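Local structure of putative thioesterase (Syntrophus aciditrophicus SB, 3HDU) at residues A[40-45]-A[75-80]; A[69-74]-A[152-157]; A[119-124]-A[137-142]. The protein probably hydrolyses thioester bonds as a PaaI-like thioesterase of the hotdog fold. All coordinates share one frame; numbering follows the deposited sequence. Where two conformers were deposited one is given.

Contact 1 of 3, residues A[40-45]-A[75-80]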
# COMPACT_ATOMS: atom_id res chain seq x y z
N GLU A 40 -25.29 0.92 2.39
CA GLU A 40 -24.16 0.21 1.77
C GLU A 40 -23.64 0.82 0.44
O GLU A 40 -22.60 0.37 -0.07
CB GLU A 40 -24.48 -1.29 1.59
CG GLU A 40 -25.72 -1.68 0.73
CD GLU A 40 -27.08 -1.54 1.43
OE1 GLU A 40 -27.15 -1.49 2.68
OE2 GLU A 40 -28.10 -1.48 0.71
N GLN A 41 -24.33 1.83 -0.10
CA GLN A 41 -23.93 2.48 -1.37
C GLN A 41 -24.54 3.88 -1.58
O GLN A 41 -25.70 4.10 -1.25
CB GLN A 41 -24.34 1.56 -2.54
CG GLN A 41 -24.00 2.04 -3.96
CD GLN A 41 -24.41 1.05 -5.04
OE1 GLN A 41 -24.72 -0.11 -4.76
NE2 GLN A 41 -24.41 1.51 -6.28
N VAL A 42 -23.73 4.81 -2.11
CA VAL A 42 -24.17 6.17 -2.48
C VAL A 42 -23.68 6.48 -3.90
O VAL A 42 -22.77 5.82 -4.40
CB VAL A 42 -23.65 7.26 -1.51
CG1 VAL A 42 -24.12 6.97 -0.09
CG2 VAL A 42 -22.13 7.40 -1.56
N LYS A 43 -24.29 7.48 -4.53
CA LYS A 43 -23.94 7.87 -5.91
C LYS A 43 -24.13 9.38 -6.09
O LYS A 43 -25.25 9.89 -5.94
CB LYS A 43 -24.82 7.10 -6.90
CG LYS A 43 -24.49 7.28 -8.38
CD LYS A 43 -25.51 6.55 -9.24
CE LYS A 43 -25.34 6.85 -10.72
NZ LYS A 43 -26.50 6.34 -11.53
N LEU A 44 -23.04 10.08 -6.41
CA LEU A 44 -23.05 11.52 -6.67
C LEU A 44 -22.67 11.80 -8.12
O LEU A 44 -21.82 11.10 -8.68
CB LEU A 44 -22.06 12.24 -5.75
CG LEU A 44 -22.30 12.19 -4.24
CD1 LEU A 44 -21.17 12.91 -3.54
CD2 LEU A 44 -23.63 12.82 -3.86
N SER A 45 -23.33 12.78 -8.73
CA SER A 45 -23.01 13.24 -10.09
C SER A 45 -22.48 14.66 -9.95
O SER A 45 -22.99 15.45 -9.14
CB SER A 45 -24.21 13.18 -11.02
OG SER A 45 -25.27 13.98 -10.55
N GLY A 75 -17.27 10.49 1.86
CA GLY A 75 -17.80 11.14 3.07
C GLY A 75 -19.29 10.91 3.28
O GLY A 75 -19.72 10.68 4.41
N LEU A 76 -20.06 10.98 2.20
CA LEU A 76 -21.50 10.69 2.22
C LEU A 76 -21.76 9.21 2.50
O LEU A 76 -22.66 8.88 3.25
CB LEU A 76 -22.16 11.12 0.90
CG LEU A 76 -23.68 10.94 0.73
CD1 LEU A 76 -24.44 11.59 1.86
CD2 LEU A 76 -24.12 11.49 -0.61
N ALA A 77 -20.98 8.32 1.86
CA ALA A 77 -21.09 6.86 2.10
C ALA A 77 -20.74 6.50 3.55
O ALA A 77 -21.38 5.63 4.14
CB ALA A 77 -20.21 6.08 1.13
N ALA A 78 -19.72 7.18 4.10
CA ALA A 78 -19.31 7.03 5.51
C ALA A 78 -20.47 7.39 6.44
O ALA A 78 -20.79 6.62 7.35
CB ALA A 78 -18.09 7.90 5.82
N PHE A 79 -21.10 8.54 6.19
CA PHE A 79 -22.29 9.02 6.94
C PHE A 79 -23.43 8.00 6.96
O PHE A 79 -24.02 7.75 8.02
CB PHE A 79 -22.79 10.36 6.35
CG PHE A 79 -24.14 10.79 6.87
CD1 PHE A 79 -24.26 11.43 8.10
CD2 PHE A 79 -25.30 10.55 6.12
CE1 PHE A 79 -25.51 11.82 8.59
CE2 PHE A 79 -26.57 10.94 6.59
CZ PHE A 79 -26.67 11.58 7.83
N MSE A 80 -23.75 7.43 5.79
CA MSE A 80 -24.83 6.43 5.66
C MSE A 80 -24.55 5.13 6.41
O MSE A 80 -25.48 4.46 6.86
CB MSE A 80 -25.14 6.13 4.18
CG MSE A 80 -25.68 7.32 3.42
SE MSE A 80 -27.39 7.95 4.07
CE MSE A 80 -27.35 9.67 3.25
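The one flat group that matters here, the ring of Phe79, lies on the helix and does not touch the strand. At its edge, in the ring plane, sits the terminal methyl of Met80, with CE 3.6 Å from Phe79 CD2; the Phe79 side chain also packs against Val16 of helix 7-22. Met80 is selenomethionine in the crystal, and its chain bends at chi2 (-64°). Its CG lies nearer the base, where it meets Val42 CG1 at 3.9 Å.

Val42 is the centre of the contact and sets both methyls against Ala77. Its CG1, anti to the carbonyl carbon, rests 3.7 Å from Ala77 CA, while CG2, in the crowded position between backbone N and carbonyl carbon, reaches Ala77 CB at 3.6 Å. The small alanine suits the place, since its lone methyl lets strand and helix come close. This is the hotdog arrangement, in which an antiparallel sheet wraps round a long helix: the axes of 41-45 and 75-80 approach to 7.8 Å and run at 149°. An alanine in place of Val42 would lose both CG methyls and would probably loosen the packing against Leu76, Ala77 and Met80.

Leu76 has CG anti to its backbone N (chi1 -179°), which carries the branch out toward the strand. Its CD2 touches Leu44 CD2 at 3.5 Å as the two leucines cross obliquely, and its CG stands 4.1 Å from Val42 CG1. No hydrogen bond joins the segments, so the contact rests on apolar packing alone, while the polar chains of Gln41 and Lys43 leave from the other side of the strand. Helix 7-22 adds a further layer, Val16 and Phe20 touching Leu76.

Contact 2 of 3, residues A[69-74]-A[152-157]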
# COMPACT_ATOMS: atom_id res chain seq x y z
N ALA A 69 -14.05 15.05 -5.50
CA ALA A 69 -15.30 14.33 -5.79
C ALA A 69 -15.35 12.95 -5.12
O ALA A 69 -16.37 12.57 -4.56
CB ALA A 69 -15.51 14.19 -7.30
N ILE A 70 -14.23 12.22 -5.20
CA ILE A 70 -14.08 10.90 -4.56
C ILE A 70 -14.18 11.02 -3.03
O ILE A 70 -14.88 10.24 -2.39
CB ILE A 70 -12.76 10.18 -5.01
CG1 ILE A 70 -12.90 9.71 -6.47
CG2 ILE A 70 -12.42 8.99 -4.12
CD1 ILE A 70 -11.63 9.13 -7.08
N ASP A 71 -13.50 12.03 -2.47
CA ASP A 71 -13.51 12.31 -1.03
C ASP A 71 -14.91 12.68 -0.53
O ASP A 71 -15.30 12.27 0.57
CB ASP A 71 -12.51 13.44 -0.69
CG ASP A 71 -12.31 13.62 0.81
OD1 ASP A 71 -12.26 12.61 1.55
OD2 ASP A 71 -12.18 14.77 1.27
N MSE A 72 -15.64 13.48 -1.32
CA MSE A 72 -17.02 13.88 -0.99
C MSE A 72 -17.98 12.70 -1.06
O MSE A 72 -18.83 12.56 -0.17
CB MSE A 72 -17.51 15.01 -1.91
CG MSE A 72 -16.82 16.35 -1.69
SE MSE A 72 -17.21 17.14 0.04
CE MSE A 72 -19.13 17.31 -0.11
N THR A 73 -17.87 11.89 -2.12
CA THR A 73 -18.68 10.68 -2.29
C THR A 73 -18.44 9.71 -1.13
O THR A 73 -19.40 9.18 -0.56
CB THR A 73 -18.40 9.97 -3.65
OG1 THR A 73 -18.63 10.89 -4.73
CG2 THR A 73 -19.30 8.75 -3.85
N ALA A 74 -17.16 9.52 -0.80
CA ALA A 74 -16.76 8.66 0.33
C ALA A 74 -17.30 9.18 1.67
O ALA A 74 -17.75 8.39 2.51
CB ALA A 74 -15.24 8.53 0.39
N VAL A 152 -11.00 5.23 0.39
CA VAL A 152 -11.05 6.33 1.35
C VAL A 152 -11.48 5.83 2.73
O VAL A 152 -12.43 5.06 2.84
CB VAL A 152 -12.05 7.43 0.88
CG1 VAL A 152 -11.96 8.66 1.79
CG2 VAL A 152 -11.79 7.82 -0.57
N SER A 153 -10.77 6.27 3.77
CA SER A 153 -11.09 5.96 5.16
C SER A 153 -11.56 7.23 5.86
O SER A 153 -10.85 8.24 5.83
CB SER A 153 -9.88 5.38 5.91
OG SER A 153 -9.78 3.98 5.69
N TYR A 154 -12.76 7.17 6.46
CA TYR A 154 -13.34 8.24 7.27
C TYR A 154 -13.41 7.82 8.73
O TYR A 154 -13.65 6.65 9.03
CB TYR A 154 -14.74 8.64 6.77
CG TYR A 154 -14.71 9.77 5.79
CD1 TYR A 154 -14.52 9.54 4.43
CD2 TYR A 154 -14.85 11.10 6.23
CE1 TYR A 154 -14.48 10.61 3.52
CE2 TYR A 154 -14.80 12.17 5.33
CZ TYR A 154 -14.62 11.92 3.97
OH TYR A 154 -14.58 12.96 3.08
N ILE A 155 -13.18 8.78 9.63
CA ILE A 155 -13.29 8.56 11.08
C ILE A 155 -14.14 9.65 11.74
O ILE A 155 -14.27 10.75 11.20
CB ILE A 155 -11.90 8.49 11.78
CG1 ILE A 155 -11.10 9.79 11.64
CG2 ILE A 155 -11.09 7.32 11.23
CD1 ILE A 155 -9.79 9.77 12.40
N LEU A 156 -14.72 9.31 12.89
CA LEU A 156 -15.49 10.27 13.69
C LEU A 156 -14.47 10.91 14.63
O LEU A 156 -13.89 10.22 15.47
CB LEU A 156 -16.60 9.57 14.48
CG LEU A 156 -17.68 8.89 13.63
CD1 LEU A 156 -18.63 8.10 14.53
CD2 LEU A 156 -18.45 9.90 12.77
N VAL A 157 -14.22 12.21 14.44
CA VAL A 157 -13.25 12.97 15.26
C VAL A 157 -13.91 13.42 16.57
O VAL A 157 -15.11 13.66 16.63
CB VAL A 157 -12.66 14.19 14.49
CG1 VAL A 157 -13.69 15.30 14.30
CG2 VAL A 157 -11.44 14.75 15.22
OXT VAL A 157 -13.25 13.56 17.59
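Two hydrogen bonds grip Ala69 O: it accepts from Thr73 N, the regular helical bond, and from Thr73 OG1 at 2.8 Å. Threonine suits this turn because its hydroxyl can fold back onto the carbonyl four residues earlier and be satisfied inside the core. The helix thus held is the long central one of the hotdog fold, and strand 146-156 of the enclosing sheet passes it, the short axes 8.9 Å apart at 48°.

The bond that crosses the contact belongs to Tyr154. Its OH donates to Asp71 O at 2.7 Å, coming from above the carbonyl plane, 46° out of it. That carbonyl is on the helix itself, so the phenol ties the strand to the helix backbone, a task for which a long, rigid ring with a terminal donor is well suited. Asp71 CG is anti to the backbone N, which turns the carboxylate toward the phenol; the two side chains cross at about a right angle, with carboxylate and ring planes 16° apart. Asp71 OD1 comes within 2.8 Å of Tyr154 OH, yet its hydrogen-bond partner is Thr103 OG1, on the neighbouring strand 101-110, and that bond satisfies it.

A second subunit closes in here, its Gly64 packing on Asp71 and its Met60 on Tyr154, so the helix-strand contact borders an interface.

Beyond the ring the packing is apolar. Val152 has CG1 anti to its backbone N, leaving CG2 to meet Ile70 CG2 at 3.8 Å as the two chains cross obliquely. Ala74 suits the close approach: its CB touches Tyr154 CE1 at 3.8 Å and lies 3.4 Å from Val152 CB.

Contact 3 of 3, residues A[119-124]-A[137-142]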
# COMPACT_ATOMS: atom_id res chain seq x y z
N PHE A 119 -19.34 14.13 -14.68
CA PHE A 119 -18.82 12.83 -14.22
C PHE A 119 -19.60 12.36 -12.99
O PHE A 119 -20.09 13.17 -12.21
CB PHE A 119 -17.30 12.87 -13.99
CG PHE A 119 -16.84 13.97 -13.08
CD1 PHE A 119 -16.74 13.75 -11.71
CD2 PHE A 119 -16.47 15.21 -13.60
CE1 PHE A 119 -16.28 14.77 -10.85
CE2 PHE A 119 -16.02 16.24 -12.76
CZ PHE A 119 -15.93 16.02 -11.37
N VAL A 120 -19.73 11.03 -12.86
CA VAL A 120 -20.49 10.38 -11.78
C VAL A 120 -19.55 9.50 -10.96
O VAL A 120 -18.65 8.86 -11.51
CB VAL A 120 -21.71 9.56 -12.34
CG1 VAL A 120 -21.28 8.54 -13.38
CG2 VAL A 120 -22.48 8.88 -11.21
N CYS A 121 -19.76 9.51 -9.64
CA CYS A 121 -18.96 8.75 -8.68
C CYS A 121 -19.87 7.94 -7.77
O CYS A 121 -20.79 8.51 -7.18
CB CYS A 121 -18.11 9.71 -7.86
SG CYS A 121 -16.95 8.92 -6.74
N THR A 122 -19.63 6.63 -7.68
CA THR A 122 -20.39 5.70 -6.83
C THR A 122 -19.48 5.26 -5.67
O THR A 122 -18.37 4.81 -5.93
CB THR A 122 -20.84 4.45 -7.62
OG1 THR A 122 -21.66 4.84 -8.73
CG2 THR A 122 -21.64 3.50 -6.73
N GLY A 123 -19.94 5.39 -4.43
CA GLY A 123 -19.19 4.99 -3.23
C GLY A 123 -19.80 3.75 -2.60
O GLY A 123 -20.99 3.75 -2.33
N TYR A 124 -19.00 2.70 -2.38
CA TYR A 124 -19.45 1.44 -1.76
C TYR A 124 -18.84 1.34 -0.36
O TYR A 124 -17.61 1.34 -0.23
CB TYR A 124 -19.00 0.22 -2.57
CG TYR A 124 -19.42 0.25 -4.02
CD1 TYR A 124 -20.68 -0.22 -4.42
CD2 TYR A 124 -18.54 0.72 -5.01
CE1 TYR A 124 -21.07 -0.21 -5.78
CE2 TYR A 124 -18.92 0.73 -6.37
CZ TYR A 124 -20.18 0.27 -6.74
OH TYR A 124 -20.54 0.30 -8.07
N THR A 137 -14.52 3.55 -4.00
CA THR A 137 -15.23 4.38 -4.99
C THR A 137 -14.81 4.12 -6.43
O THR A 137 -13.70 3.66 -6.69
CB THR A 137 -15.04 5.89 -4.71
OG1 THR A 137 -13.65 6.21 -4.74
CG2 THR A 137 -15.62 6.26 -3.37
N GLU A 138 -15.73 4.39 -7.35
CA GLU A 138 -15.50 4.30 -8.79
C GLU A 138 -16.01 5.59 -9.40
O GLU A 138 -17.17 5.92 -9.20
CB GLU A 138 -16.25 3.12 -9.41
CG GLU A 138 -15.88 1.75 -8.87
CD GLU A 138 -16.67 0.63 -9.53
OE1 GLU A 138 -17.35 0.86 -10.55
OE2 GLU A 138 -16.60 -0.51 -9.03
N LEU A 139 -15.14 6.31 -10.12
CA LEU A 139 -15.51 7.56 -10.77
C LEU A 139 -15.48 7.36 -12.29
O LEU A 139 -14.46 6.89 -12.83
CB LEU A 139 -14.58 8.68 -10.33
CG LEU A 139 -15.01 10.11 -10.73
CD1 LEU A 139 -14.58 11.15 -9.70
CD2 LEU A 139 -14.51 10.47 -12.11
N MSE A 140 -16.59 7.73 -12.95
CA MSE A 140 -16.73 7.62 -14.41
C MSE A 140 -17.24 8.92 -15.01
O MSE A 140 -17.77 9.78 -14.32
CB MSE A 140 -17.58 6.41 -14.85
CG MSE A 140 -18.69 5.98 -13.91
SE MSE A 140 -18.03 4.73 -12.58
CE MSE A 140 -19.50 4.87 -11.29
N ASN A 141 -17.06 9.05 -16.33
CA ASN A 141 -17.43 10.25 -17.10
C ASN A 141 -18.83 10.15 -17.75
O ASN A 141 -19.58 9.21 -17.45
CB ASN A 141 -16.31 10.58 -18.13
CG ASN A 141 -16.10 9.48 -19.19
OD1 ASN A 141 -16.93 8.60 -19.40
ND2 ASN A 141 -14.95 9.55 -19.85
N ASP A 142 -19.18 11.14 -18.59
CA ASP A 142 -20.43 11.16 -19.41
C ASP A 142 -20.73 9.85 -20.12
O ASP A 142 -21.87 9.37 -20.12
CB ASP A 142 -20.30 12.22 -20.53
CG ASP A 142 -20.52 13.63 -20.06
OD1 ASP A 142 -21.70 14.03 -19.97
OD2 ASP A 142 -19.52 14.36 -19.84
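Four backbone hydrogen bonds form the inner shell of this antiparallel hairpin. Val120 and Met140 make one hydrogen-bonded pair, with Met140 N to Val120 O at 2.8 Å almost straight (175°) and Val120 N to Met140 O at 2.7 Å. Thr122 and Glu138 make the other, each N giving to the partner's O, and Cys121 with Leu139 is the non-hydrogen-bonded pair between them.

On the face of Phe119, Cys121, Leu139 and Thr137, Leu139 CD1 meets Phe119 CD1 at 3.9 Å. These apolar or compact residues suit a face packed on helix 58-85, where Val65 and Ala69 receive Phe119 and Thr73 receives Cys121.

On the other face, selenomethionine Met140 bends at chi2, laying its CG 3.7 Å from Val120 CG1 and its CE against Thr122 OG1. Glu138 extends beyond CG to bring OE2 3.7 Å from Tyr124 CE2, ring and carboxylate planes 56° apart.

Their polar ends are fixed from outside, by a neighbouring subunit: Glu138 OE1 bonds to its Lys131 N, and OE2 and Tyr124 OH weakly to its Val132 N and Asn130 N. A buried carboxylate facing backbone N-H groups is likely to stay ionised, so Glu138 probably contributes to the subunit interface, as well as lying against Tyr124 within the chain.

In the fold
From the N terminus, contact 1 begins on strand 41-48 and closes when helix 58-85 returns beneath it at 75-80. Contact 2 has by then already opened, at 69-74 on the same helix, and it closes only at 152-157, where strand 146-156 brings the chain to its end; contacts 1 and 2 therefore cross, binding the helix to two separate parts of the sheet. Contact 3, the hairpin of 119-124 with 137-142, lies wholly within the span of contact 2 and follows contact 1 in series. It is linked to contact 1 by probable backbone hydrogen bonds between strands 41-48 and 118-128, and to contact 2 by packing of Ile70 on Thr137.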